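Local coordinates for multifunctional non-homologous end joining DNA repair protein LigD (Mycobacterium tuberculosis, PDB 2IRU) that probably fills gaps and extends DNA ends through this primase-like polymerase domain, as part of the enzyme that rejoins double-strand breaks together with Ku, at residues A[65-70]-A[112-117]; A[231-234]-A[239-242]. All coordinates share one frame; numbering follows the deposited sequence.

Following the chain from its N terminus, residues 65-70 come first, on an outermost strand of the four-stranded antiparallel sheet. Contact 1 closes a loop of 41 residues when the chain returns at 112-117, two strands away in that sheet. Contact 2 opens well after this, closing a short loop, with four residues between its segments 231-234 and 239-242. The two contacts therefore stand in series, neither nested nor crossed. They meet in space because strand 240-241 lies beside strand 112-115, with Val-113 O 2.8 Å from Ala-242 N. Contact 2 continues from this sheet to the loop after strand 227-230 of the mixed eight-stranded sheet. Their centres are about 11 Å apart.

Contact 1 of 2, residues A[65-70]-A[112-117]; sequences AFFEKQ and EVHVPQ
The aromatic rings of Phe-67 and His-114 carry this contact. They form a T-shaped (edge-to-face) pair. The Phe-67 edge is turned to one face of the imidazole, the planes stand at 74° and the ring centroids are 5.3 Å apart. The touching atom is Phe-67 CE1, which lies 3.7 Å from His-114 NE2. It sits over the imidazole toward its rim and not over its centre. The CA-CB bond of Phe-67 does not aim at 112-117. With CG anti to the carbonyl carbon (chi1 -82°), the ring swings over strand 53-56 and its CE1 end reaches the histidine. The backbones stay apart, with Phe-67 CA 9.1 Å from Glu-112 CA, because strand 53-56 runs between the two strands. Lys-55 and Thr-53 of that strand touch the Phe-67 ring.

Hydrogen bonding fixes the histidine. His-114 NE2 donates to Glu-112 OE1 at 2.8 Å, with an N-H...O angle of 150°. OE1 lies close to the imidazole plane. The N-H reaches it on the anti side, tilted well out of the carboxylate plane. This bond runs along the strand, between residues two apart, and should limit rotation of the ring. Glu-112 OE2 is in turn held by a salt bridge to Arg-247 and by the backbone N of Gly-248.

His-114, Lys-55 and Arg-247 are all substrate-binding positions inferred from related enzymes, and residues 66-70 probably meet DNA. Glu-112 thus joins two of these positions through one carboxylate. The aromatic pair thus joins the sheet edge that probably meets DNA to the probable nucleotide site of the LigD primase-polymerase domain.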
# COMPACT_ATOMS: atom_id res chain seq x y z
N ALA A 65 18.35 6.10 -1.07
CA ALA A 65 16.91 6.45 -1.18
C ALA A 65 16.48 7.28 0.03
O ALA A 65 17.20 7.34 1.06
CB ALA A 65 16.02 5.21 -1.28
N PHE A 66 15.33 7.93 -0.10
CA PHE A 66 14.76 8.66 1.02
C PHE A 66 13.22 8.68 0.98
O PHE A 66 12.64 8.72 -0.11
CB PHE A 66 15.29 10.11 1.04
CG PHE A 66 15.01 10.91 -0.20
CD1 PHE A 66 15.96 10.96 -1.26
CD2 PHE A 66 13.83 11.66 -0.32
CE1 PHE A 66 15.71 11.71 -2.42
CE2 PHE A 66 13.59 12.44 -1.48
CZ PHE A 66 14.54 12.44 -2.54
N PHE A 67 12.60 8.60 2.16
CA PHE A 67 11.17 8.93 2.28
C PHE A 67 10.96 10.44 2.18
O PHE A 67 11.80 11.24 2.64
CB PHE A 67 10.60 8.48 3.61
CG PHE A 67 10.20 7.04 3.66
CD1 PHE A 67 9.06 6.59 2.97
CD2 PHE A 67 10.91 6.15 4.47
CE1 PHE A 67 8.67 5.22 3.04
CE2 PHE A 67 10.53 4.81 4.56
CZ PHE A 67 9.40 4.34 3.85
N GLU A 68 9.81 10.83 1.64
CA GLU A 68 9.45 12.24 1.59
C GLU A 68 7.96 12.32 1.90
O GLU A 68 7.19 11.51 1.38
CB GLU A 68 9.76 12.83 0.20
CG GLU A 68 9.78 14.35 0.22
CD GLU A 68 10.22 14.98 -1.10
OE1 GLU A 68 10.44 14.21 -2.09
OE2 GLU A 68 10.31 16.25 -1.12
N LYS A 69 7.60 13.23 2.80
CA LYS A 69 6.21 13.37 3.22
C LYS A 69 5.68 14.74 2.82
O LYS A 69 4.82 14.85 1.94
CB LYS A 69 6.07 13.14 4.73
CG LYS A 69 6.36 11.70 5.08
CD LYS A 69 6.35 11.47 6.60
CE LYS A 69 6.51 9.97 6.90
NZ LYS A 69 5.31 9.18 6.44
N GLN A 70 6.23 15.79 3.43
CA GLN A 70 5.84 17.14 3.00
C GLN A 70 5.95 17.29 1.46
O GLN A 70 6.86 16.73 0.82
CB GLN A 70 6.74 18.19 3.69
CG GLN A 70 6.42 19.65 3.38
CD GLN A 70 5.23 20.20 4.15
OE1 GLN A 70 4.82 19.63 5.15
NE2 GLN A 70 4.72 21.37 3.72
N GLU A 112 8.06 4.04 -4.80
CA GLU A 112 7.04 3.62 -3.81
C GLU A 112 6.08 4.74 -3.44
O GLU A 112 6.51 5.88 -3.16
CB GLU A 112 7.70 3.08 -2.56
CG GLU A 112 8.48 1.79 -2.87
CD GLU A 112 8.97 1.04 -1.63
OE1 GLU A 112 8.87 1.59 -0.52
OE2 GLU A 112 9.53 -0.07 -1.80
N VAL A 113 4.80 4.39 -3.45
CA VAL A 113 3.73 5.26 -2.88
C VAL A 113 3.16 4.53 -1.65
O VAL A 113 2.77 3.37 -1.76
CB VAL A 113 2.63 5.53 -3.91
CG1 VAL A 113 1.49 6.39 -3.34
CG2 VAL A 113 3.26 6.16 -5.15
N HIS A 114 3.13 5.21 -0.50
CA HIS A 114 2.60 4.66 0.75
C HIS A 114 1.43 5.52 1.20
O HIS A 114 1.51 6.76 1.09
CB HIS A 114 3.67 4.70 1.83
CG HIS A 114 4.88 3.86 1.53
ND1 HIS A 114 5.24 2.78 2.31
CD2 HIS A 114 5.82 3.96 0.56
CE1 HIS A 114 6.35 2.24 1.82
NE2 HIS A 114 6.74 2.96 0.78
N VAL A 115 0.34 4.89 1.65
CA VAL A 115 -0.83 5.66 2.12
C VAL A 115 -1.39 5.04 3.43
O VAL A 115 -1.23 3.81 3.68
CB VAL A 115 -1.98 5.72 1.06
CG1 VAL A 115 -1.56 6.56 -0.18
CG2 VAL A 115 -2.45 4.28 0.65
N PRO A 116 -2.03 5.87 4.27
CA PRO A 116 -2.72 5.31 5.45
C PRO A 116 -4.11 4.81 5.09
O PRO A 116 -4.51 4.91 3.92
CB PRO A 116 -2.77 6.51 6.41
CG PRO A 116 -3.02 7.73 5.42
CD PRO A 116 -2.13 7.35 4.19
N GLN A 117 -4.84 4.29 6.09
CA GLN A 117 -6.12 3.61 5.85
C GLN A 117 -7.32 4.55 6.04
O GLN A 117 -8.47 4.11 5.98
CB GLN A 117 -6.25 2.35 6.76
CG GLN A 117 -5.00 1.48 6.72
CD GLN A 117 -4.52 1.20 5.27
OE1 GLN A 117 -5.32 0.74 4.42
NE2 GLN A 117 -3.23 1.52 4.97

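Contact 2 of 2, residues A[231-234]-A[239-242]; sequences WSQN and TTIA
Gln-233 and Thr-240 meet through a direct side-chain hydrogen bond. Thr-240 OG1 donates to Gln-233 OE1 at 2.7 Å. The hydroxyl lies in the amide carbonyl plane, on a lone pair, with a C=O...O angle of 132°. The two side chains cross at about a right angle. Gln-233 is extended beyond CG (chi2 170°), which lets its amide oxygen reach Thr-240 on strand 240-241.

Packing adds to this bond. Gln-233 CB lies 3.4 Å from Thr-240 OG1, and Gln-233 OE1 lies 3.6 Å from Thr-240 CG2. The amide oxygen therefore meets both branches of the threonine.

Water 1 makes a second link. It donates to Gln-233 O at 2.7 Å and to Thr-240 OG1 at 2.9 Å. The threonine hydroxyl thus accepts from water while it donates to the glutamine. Thr-240 OG1 is joined to the Gln-233 side chain directly and to its backbone O through the water.

Within 231-234, Asn-234 ND2 donates to Trp-231 O at 2.9 Å. The donor stands 38° above the carbonyl plane. This bond spans the short 3-10 turn, and Asn-234 ND2 also bonds Val-138 O.

The amide nitrogen of Gln-233 faces two probable metal ligands. It bonds Asp-140 and, weakly, Asp-230. As in related enzymes, these aspartates and Asp-142 probably bind manganese, and Gln-233 and Thr-239 probably bind substrate. Thr-240 then acts as a second-shell residue that holds the Gln-233 amide, consistent with the two-metal polymerase site of the archaeo-eukaryotic primase (AEP) superfamily.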
# COMPACT_ATOMS: atom_id res chain seq x y z
N TRP A 231 -1.23 -5.72 13.21
CA TRP A 231 -2.43 -4.88 13.24
C TRP A 231 -2.06 -3.40 13.39
O TRP A 231 -2.97 -2.54 13.33
CB TRP A 231 -3.29 -5.28 14.45
CG TRP A 231 -2.45 -5.47 15.69
CD1 TRP A 231 -1.91 -6.66 16.15
CD2 TRP A 231 -2.02 -4.46 16.61
NE1 TRP A 231 -1.18 -6.43 17.30
CE2 TRP A 231 -1.22 -5.09 17.59
CE3 TRP A 231 -2.22 -3.07 16.70
CZ2 TRP A 231 -0.65 -4.38 18.66
CZ3 TRP A 231 -1.63 -2.37 17.75
CH2 TRP A 231 -0.86 -3.02 18.71
N SER A 232 -0.77 -3.11 13.59
CA SER A 232 -0.32 -1.77 14.04
C SER A 232 -0.39 -0.69 12.95
O SER A 232 -0.36 0.53 13.24
CB SER A 232 1.12 -1.82 14.59
OG SER A 232 2.05 -2.06 13.57
N GLN A 233 -0.43 -1.13 11.69
CA GLN A 233 -0.52 -0.17 10.56
C GLN A 233 -1.87 0.54 10.39
O GLN A 233 -2.04 1.44 9.55
CB GLN A 233 -0.02 -0.80 9.26
CG GLN A 233 1.42 -1.20 9.43
CD GLN A 233 1.94 -2.03 8.32
OE1 GLN A 233 1.74 -1.71 7.14
NE2 GLN A 233 2.63 -3.12 8.67
N ASN A 234 -2.83 0.16 11.23
CA ASN A 234 -4.11 0.88 11.29
C ASN A 234 -3.99 2.17 12.10
O ASN A 234 -4.93 2.97 12.10
CB ASN A 234 -5.22 -0.05 11.81
CG ASN A 234 -5.47 -1.21 10.84
OD1 ASN A 234 -6.01 -1.01 9.77
ND2 ASN A 234 -5.02 -2.43 11.22
N THR A 239 1.70 4.42 7.69
CA THR A 239 1.36 4.43 6.27
C THR A 239 1.84 3.06 5.73
O THR A 239 2.74 2.45 6.30
CB THR A 239 2.01 5.66 5.61
OG1 THR A 239 1.57 5.79 4.24
CG2 THR A 239 3.55 5.54 5.66
N THR A 240 1.17 2.57 4.69
CA THR A 240 1.38 1.23 4.15
C THR A 240 1.49 1.33 2.62
O THR A 240 0.74 2.12 1.98
CB THR A 240 0.19 0.30 4.56
OG1 THR A 240 0.18 0.19 6.00
CG2 THR A 240 0.29 -1.05 3.91
N ILE A 241 2.46 0.61 2.07
CA ILE A 241 2.65 0.53 0.62
C ILE A 241 1.31 0.40 -0.12
O ILE A 241 0.47 -0.48 0.22
CB ILE A 241 3.59 -0.63 0.23
CG1 ILE A 241 4.01 -0.54 -1.25
CG2 ILE A 241 2.97 -2.04 0.55
CD1 ILE A 241 5.08 0.57 -1.51
N ALA A 242 1.10 1.25 -1.11
CA ALA A 242 -0.17 1.25 -1.81
C ALA A 242 -0.33 0.10 -2.78
O ALA A 242 0.61 -0.24 -3.48
CB ALA A 242 -0.36 2.54 -2.51
O HOH W 1 -1.33 2.38 7.08